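Local coordinates for tail spike protein gp49 (PDB 4RU4), which forms the trimeric tailspike of a Pseudomonas phage and acts as a lyase on the O-specific polysaccharide of the host surface, at residues Gly348-Gly353 and Ile371-Glu376; Asp337-Asn342 and Ser357-Thr362. One frame throughout, in Å; residues are numbered along the deposited sequence. Where two conformers were deposited one is given.

Contact 1 (Gly348-Gly353 and Ile371-Glu376)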
loop_
_atom_site.group_PDB
_atom_site.type_symbol
_atom_site.label_atom_id
_atom_site.label_comp_id
_atom_site.label_asym_id
_atom_site.label_seq_id
_atom_site.Cartn_x
_atom_site.Cartn_y
_atom_site.Cartn_z
ATOM N N GLY B 348 -7.115 -11.726 13.844
ATOM C CA GLY B 348 -7.118 -10.473 14.583
ATOM C C GLY B 348 -5.786 -9.767 14.739
ATOM O O GLY B 348 -4.708 -10.345 14.518
ATOM N N ALA B 349 -5.857 -8.502 15.144
ATOM C CA ALA B 349 -4.663 -7.680 15.255
ATOM C C ALA B 349 -4.779 -6.731 16.464
ATOM O O ALA B 349 -5.823 -6.673 17.125
ATOM C CB ALA B 349 -4.445 -6.897 13.954
ATOM N N THR B 350 -3.715 -5.985 16.760
ATOM C CA THR B 350 -3.742 -5.187 17.981
ATOM C C THR B 350 -3.074 -3.817 17.844
ATOM O O THR B 350 -2.113 -3.645 17.097
ATOM C CB THR B 350 -3.059 -5.943 19.179
ATOM O OG1 THR B 350 -3.258 -5.210 20.402
ATOM C CG2 THR B 350 -1.570 -6.033 18.946
ATOM N N TRP B 351 -3.608 -2.853 18.588
ATOM C CA TRP B 351 -2.994 -1.545 18.761
ATOM C C TRP B 351 -2.442 -1.515 20.186
ATOM O O TRP B 351 -3.211 -1.652 21.132
ATOM C CB TRP B 351 -4.092 -0.490 18.695
ATOM C CG TRP B 351 -4.515 0.009 17.349
ATOM C CD1 TRP B 351 -3.767 0.100 16.192
ATOM C CD2 TRP B 351 -5.809 0.526 17.033
ATOM N NE1 TRP B 351 -4.531 0.671 15.183
ATOM C CE2 TRP B 351 -5.775 0.967 15.687
ATOM C CE3 TRP B 351 -6.981 0.705 17.780
ATOM C CZ2 TRP B 351 -6.869 1.547 15.065
ATOM C CZ3 TRP B 351 -8.075 1.294 17.162
ATOM C CH2 TRP B 351 -8.010 1.702 15.816
ATOM N N GLN B 352 -1.137 -1.305 20.337
ATOM C CA GLN B 352 -0.502 -1.156 21.636
ATOM C C GLN B 352 0.665 -0.175 21.449
ATOM O O GLN B 352 1.193 -0.039 20.345
ATOM C CB GLN B 352 0.051 -2.514 22.120
ATOM C CG GLN B 352 -0.971 -3.628 22.117
ATOM C CD GLN B 352 -0.543 -4.866 22.883
ATOM O OE1 GLN B 352 0.280 -4.794 23.793
ATOM N NE2 GLN B 352 -1.140 -6.024 22.529
ATOM N N GLY B 353 1.106 0.473 22.521
ATOM C CA GLY B 353 2.288 1.323 22.431
ATOM C C GLY B 353 1.953 2.717 21.942
ATOM O O GLY B 353 1.153 3.400 22.558
ATOM N N ILE B 371 -12.004 -7.765 15.938
ATOM C CA ILE B 371 -11.007 -7.856 14.871
ATOM C C ILE B 371 -9.723 -7.120 15.232
ATOM O O ILE B 371 -8.617 -7.608 14.978
ATOM C CB ILE B 371 -11.566 -7.291 13.539
ATOM C CG1 ILE B 371 -12.830 -8.050 13.129
ATOM C CG2 ILE B 371 -10.510 -7.369 12.407
ATOM C CD1 ILE B 371 -13.533 -7.441 11.917
ATOM N N VAL B 372 -9.867 -5.937 15.833
ATOM C CA VAL B 372 -8.709 -5.197 16.289
ATOM C C VAL B 372 -8.915 -4.921 17.763
ATOM O O VAL B 372 -9.944 -4.380 18.131
ATOM C CB VAL B 372 -8.549 -3.844 15.548
ATOM C CG1 VAL B 372 -7.392 -3.060 16.189
ATOM C CG2 VAL B 372 -8.307 -4.103 14.036
ATOM N N ILE B 373 -7.969 -5.333 18.600
ATOM C CA ILE B 373 -8.065 -5.129 20.054
ATOM C C ILE B 373 -6.900 -4.254 20.555
ATOM O O ILE B 373 -5.817 -4.243 19.965
ATOM C CB ILE B 373 -8.140 -6.491 20.819
ATOM C CG1 ILE B 373 -8.546 -6.281 22.282
ATOM C CG2 ILE B 373 -6.802 -7.258 20.720
ATOM C CD1 ILE B 373 -9.118 -7.516 22.957
ATOM N N SER B 374 -7.097 -3.509 21.639
ATOM C CA SER B 374 -6.014 -2.663 22.121
ATOM C C SER B 374 -5.504 -3.130 23.488
ATOM O O SER B 374 -6.188 -3.830 24.199
ATOM C CB SER B 374 -6.497 -1.216 22.236
ATOM O OG SER B 374 -7.092 -0.776 21.022
ATOM N N ALA B 375 -4.294 -2.706 23.845
ATOM C CA ALA B 375 -3.756 -2.885 25.196
ATOM C C ALA B 375 -2.606 -1.915 25.344
ATOM O O ALA B 375 -1.997 -1.551 24.336
ATOM C CB ALA B 375 -3.246 -4.314 25.401
ATOM N N GLU B 376 -2.300 -1.511 26.570
ATOM C CA GLU B 376 -1.022 -0.861 26.846
ATOM C C GLU B 376 -0.821 0.352 25.946
ATOM O O GLU B 376 0.257 0.545 25.342
ATOM C CB GLU B 376 0.144 -1.879 26.711
ATOM C CG GLU B 376 -0.046 -3.132 27.587
ATOM C CD GLU B 376 1.180 -4.073 27.643
ATOM O OE1 GLU B 376 2.014 -4.065 26.702
ATOM O OE2 GLU B 376 1.283 -4.864 28.616
#
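Ile373 O takes two hydrogen bonds from the neighbouring strand, one on each face of its carbonyl plane: Thr350 OG1 donates from above the plane at 2.8 Å from Ile373 O, and the backbone Trp351 N from the other face at 3.0 Å. OG1 stands anti to its own backbone N (chi1 -172°), which turns it toward the partner strand. Thr350 OG1 accepts from Gln352 NE2 at 3.1 Å and lies close to the plane of the Gln352 amide, and Gln352 CD rests 3.7 Å from Ala375 CB. On the opposite face of the sheet the Trp351 indole receives Val372 CG1 in a CH-pi contact, 4.2 Å from the centroid of the six-membered ring and 19° off its normal. Ser374 OG lies at the indole edge, in plane, 3.6 Å from Trp351 CE3; its hydrogen bond goes to Asp404 O on the next strand. Phe382 and Phe422 also meet the indole. The backbones run parallel, Ala349 to Trp351 in register with Val372 to Ser374, and Gly353 N closes the ladder on Glu376 O. Glu376 OE2 salt-bridges Arg162, and OE1 hydrogen-bonds Tyr165 OH and Gly333 N. This is the stacking of successive coils in a parallel beta-helix: a relay from Gln352 through Thr350 to a carbonyl reinforces the ladder on one face, while Trp351 packs with apolar and aromatic groups on the other.

Contact 2 (Asp337-Asn342 and Ser357-Thr362); sequences DCSYEN and SYRHCT
Strands 338-341 and 357-359 run parallel, their short axes at 19°, with Ser339, Tyr340 and Glu341 level with Ser357, Tyr358 and Arg359. Tyr340 and Tyr358 lie side by side and point the same way, their planes 3° apart but slid so that the rings barely overlap; Tyr340 CD1 comes to 3.3 Å from Tyr358 CE2. Beyond the pair, Tyr340 OH bonds Asp330 O. On the other face Glu341 and Arg359 extend alongside each other, forming a salt bridge of 2.6 Å between Glu341 OE2 and Arg359 NH1. NH1 comes to the anti side of OE2, tilted 25° from the carboxylate plane, and Ser339 OG donates from above the opposite face, 2.6 Å from Glu341 OE2. Ser339 OG is also hydrogen-bonded to Arg312. Farther along, water 3 joins Asn342 ND2 to His360 ND1, while His360 NE2 bonds Asp385 of a second subunit. Arg314 takes the other Glu341 oxygen, OE1. Adjacent coils thus set tyrosine beside tyrosine on one face and pair buried charges on the other, where Arg314 and Arg359 would be expected to keep Glu341 ionised close to the trimer interface.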
loop_
_atom_site.group_PDB
_atom_site.type_symbol
_atom_site.label_atom_id
_atom_site.label_comp_id
_atom_site.label_asym_id
_atom_site.label_seq_id
_atom_site.Cartn_x
_atom_site.Cartn_y
_atom_site.Cartn_z
ATOM N N ASP B 337 5.812 3.727 16.277
ATOM C CA ASP B 337 6.110 4.004 14.874
ATOM C C ASP B 337 6.398 2.682 14.171
ATOM O O ASP B 337 7.429 2.505 13.533
ATOM C CB ASP B 337 7.310 4.969 14.723
ATOM C CG ASP B 337 7.497 5.462 13.288
ATOM O OD1 ASP B 337 6.523 5.431 12.502
ATOM O OD2 ASP B 337 8.623 5.886 12.940
ATOM N N CYS B 338 5.490 1.730 14.321
ATOM C CA CYS B 338 5.628 0.455 13.620
ATOM C C CYS B 338 4.329 0.178 12.873
ATOM O O CYS B 338 3.300 0.780 13.174
ATOM C CB CYS B 338 5.855 -0.668 14.622
ATOM S SG CYS B 338 7.439 -0.633 15.472
ATOM N N SER B 339 4.348 -0.772 11.925
ATOM C CA SER B 339 3.135 -1.051 11.154
ATOM C C SER B 339 3.119 -2.433 10.531
ATOM O O SER B 339 4.180 -3.069 10.362
ATOM C CB SER B 339 2.931 -0.001 10.032
ATOM O OG SER B 339 4.066 0.090 9.161
ATOM N N TYR B 340 1.899 -2.896 10.227
ATOM C CA TYR B 340 1.660 -4.003 9.279
ATOM C C TYR B 340 1.070 -3.362 8.012
ATOM O O TYR B 340 0.185 -2.511 8.094
ATOM C CB TYR B 340 0.670 -5.049 9.842
ATOM C CG TYR B 340 1.224 -5.919 10.964
ATOM C CD1 TYR B 340 1.311 -5.446 12.257
ATOM C CD2 TYR B 340 1.651 -7.227 10.718
ATOM C CE1 TYR B 340 1.841 -6.245 13.296
ATOM C CE2 TYR B 340 2.166 -8.028 11.753
ATOM C CZ TYR B 340 2.251 -7.524 13.026
ATOM O OH TYR B 340 2.773 -8.283 14.044
ATOM N N GLU B 341 1.545 -3.776 6.842
ATOM C CA GLU B 341 1.092 -3.205 5.580
ATOM C C GLU B 341 0.968 -4.338 4.559
ATOM O O GLU B 341 1.852 -5.197 4.483
ATOM C CB GLU B 341 2.131 -2.183 5.083
ATOM C CG GLU B 341 2.280 -1.035 6.105
ATOM C CD GLU B 341 3.440 -0.081 5.864
ATOM O OE1 GLU B 341 4.210 -0.285 4.902
ATOM O OE2 GLU B 341 3.586 0.869 6.685
ATOM N N ASN B 342 -0.134 -4.340 3.813
ATOM C CA ASN B 342 -0.359 -5.341 2.772
ATOM C C ASN B 342 -0.258 -6.755 3.311
ATOM O O ASN B 342 0.343 -7.601 2.664
ATOM C CB ASN B 342 0.629 -5.192 1.623
ATOM C CG ASN B 342 0.596 -3.805 0.988
ATOM O OD1 ASN B 342 1.614 -3.133 0.908
ATOM N ND2 ASN B 342 -0.555 -3.393 0.526
ATOM N N SER B 357 0.129 1.593 12.935
ATOM C CA SER B 357 -0.826 1.618 11.825
ATOM C C SER B 357 -0.947 0.234 11.200
ATOM O O SER B 357 0.034 -0.537 11.197
ATOM C CB SER B 357 -0.396 2.631 10.756
ATOM O OG SER B 357 0.053 3.847 11.348
ATOM N N TYR B 358 -2.146 -0.066 10.696
ATOM C CA TYR B 358 -2.387 -1.177 9.774
ATOM C C TYR B 358 -2.840 -0.542 8.468
ATOM O O TYR B 358 -3.767 0.274 8.475
ATOM C CB TYR B 358 -3.481 -2.113 10.329
ATOM C CG TYR B 358 -2.984 -2.871 11.520
ATOM C CD1 TYR B 358 -2.969 -2.283 12.775
ATOM C CD2 TYR B 358 -2.465 -4.164 11.382
ATOM C CE1 TYR B 358 -2.467 -2.976 13.897
ATOM C CE2 TYR B 358 -1.947 -4.850 12.476
ATOM C CZ TYR B 358 -1.961 -4.250 13.736
ATOM O OH TYR B 358 -1.438 -4.908 14.833
ATOM N N ARG B 359 -2.193 -0.888 7.354
ATOM C CA ARG B 359 -2.488 -0.247 6.070
ATOM C C ARG B 359 -2.739 -1.288 4.997
ATOM O O ARG B 359 -1.865 -2.125 4.736
ATOM C CB ARG B 359 -1.317 0.612 5.605
ATOM C CG ARG B 359 -0.842 1.637 6.637
ATOM C CD ARG B 359 0.386 2.387 6.112
ATOM N NE ARG B 359 0.606 3.636 6.840
ATOM C CZ ARG B 359 1.609 3.875 7.683
ATOM N NH1 ARG B 359 2.546 2.957 7.912
ATOM N NH2 ARG B 359 1.690 5.058 8.289
ATOM N N HIS B 360 -3.904 -1.212 4.355
ATOM C CA HIS B 360 -4.216 -2.153 3.272
ATOM C C HIS B 360 -4.023 -3.602 3.717
ATOM O O HIS B 360 -3.534 -4.435 2.939
ATOM C CB HIS B 360 -3.370 -1.832 2.028
ATOM C CG HIS B 360 -3.900 -0.667 1.227
ATOM N ND1 HIS B 360 -3.156 0.001 0.274
ATOM C CD2 HIS B 360 -5.114 -0.061 1.247
ATOM C CE1 HIS B 360 -3.886 0.973 -0.252
ATOM N NE2 HIS B 360 -5.082 0.947 0.308
ATOM N N CYS B 361 -4.413 -3.893 4.962
ATOM C CA CYS B 361 -4.479 -5.270 5.444
ATOM C C CYS B 361 -5.878 -5.853 5.320
ATOM O O CYS B 361 -6.884 -5.128 5.380
ATOM C CB CYS B 361 -4.071 -5.347 6.913
ATOM S SG CYS B 361 -2.340 -4.926 7.140
ATOM N N THR B 362 -5.948 -7.177 5.185
ATOM C CA THR B 362 -7.218 -7.882 5.330
ATOM C C THR B 362 -7.107 -8.636 6.650
ATOM O O THR B 362 -6.132 -9.382 6.858
ATOM C CB THR B 362 -7.436 -8.884 4.162
ATOM O OG1 THR B 362 -7.276 -8.179 2.924
ATOM C CG2 THR B 362 -8.827 -9.509 4.201
HETATM O O HOH W 1 4.072 4.916 10.254
HETATM O O HOH W 2 2.538 3.688 12.383
HETATM O O HOH W 3 -1.191 -1.188 -1.014
#

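In the fold
Contacts 1 and 2 belong to different faces of one parallel beta-helix, their centres 12 Å apart, and their segments alternate: in chain order they run 337-342, 348-353, 357-362, 371-376. Tyr358 joins the two: Tyr358 OH is 2.7 Å from Thr350 O, a probable hydrogen bond, and Tyr358 CE2 packs 3.6 Å from Ala349 CB, so this one ring of contact 2 touches the Ala349 and Trp351 face of contact 1. The calcium ion, held by Gly368 and Asp394, lies about 11 Å from the Ile371 side chain, and a sodium ion about 4 Å from that of Ala375. Contact 2, away from the annotated metal sites, faces the other subunits instead.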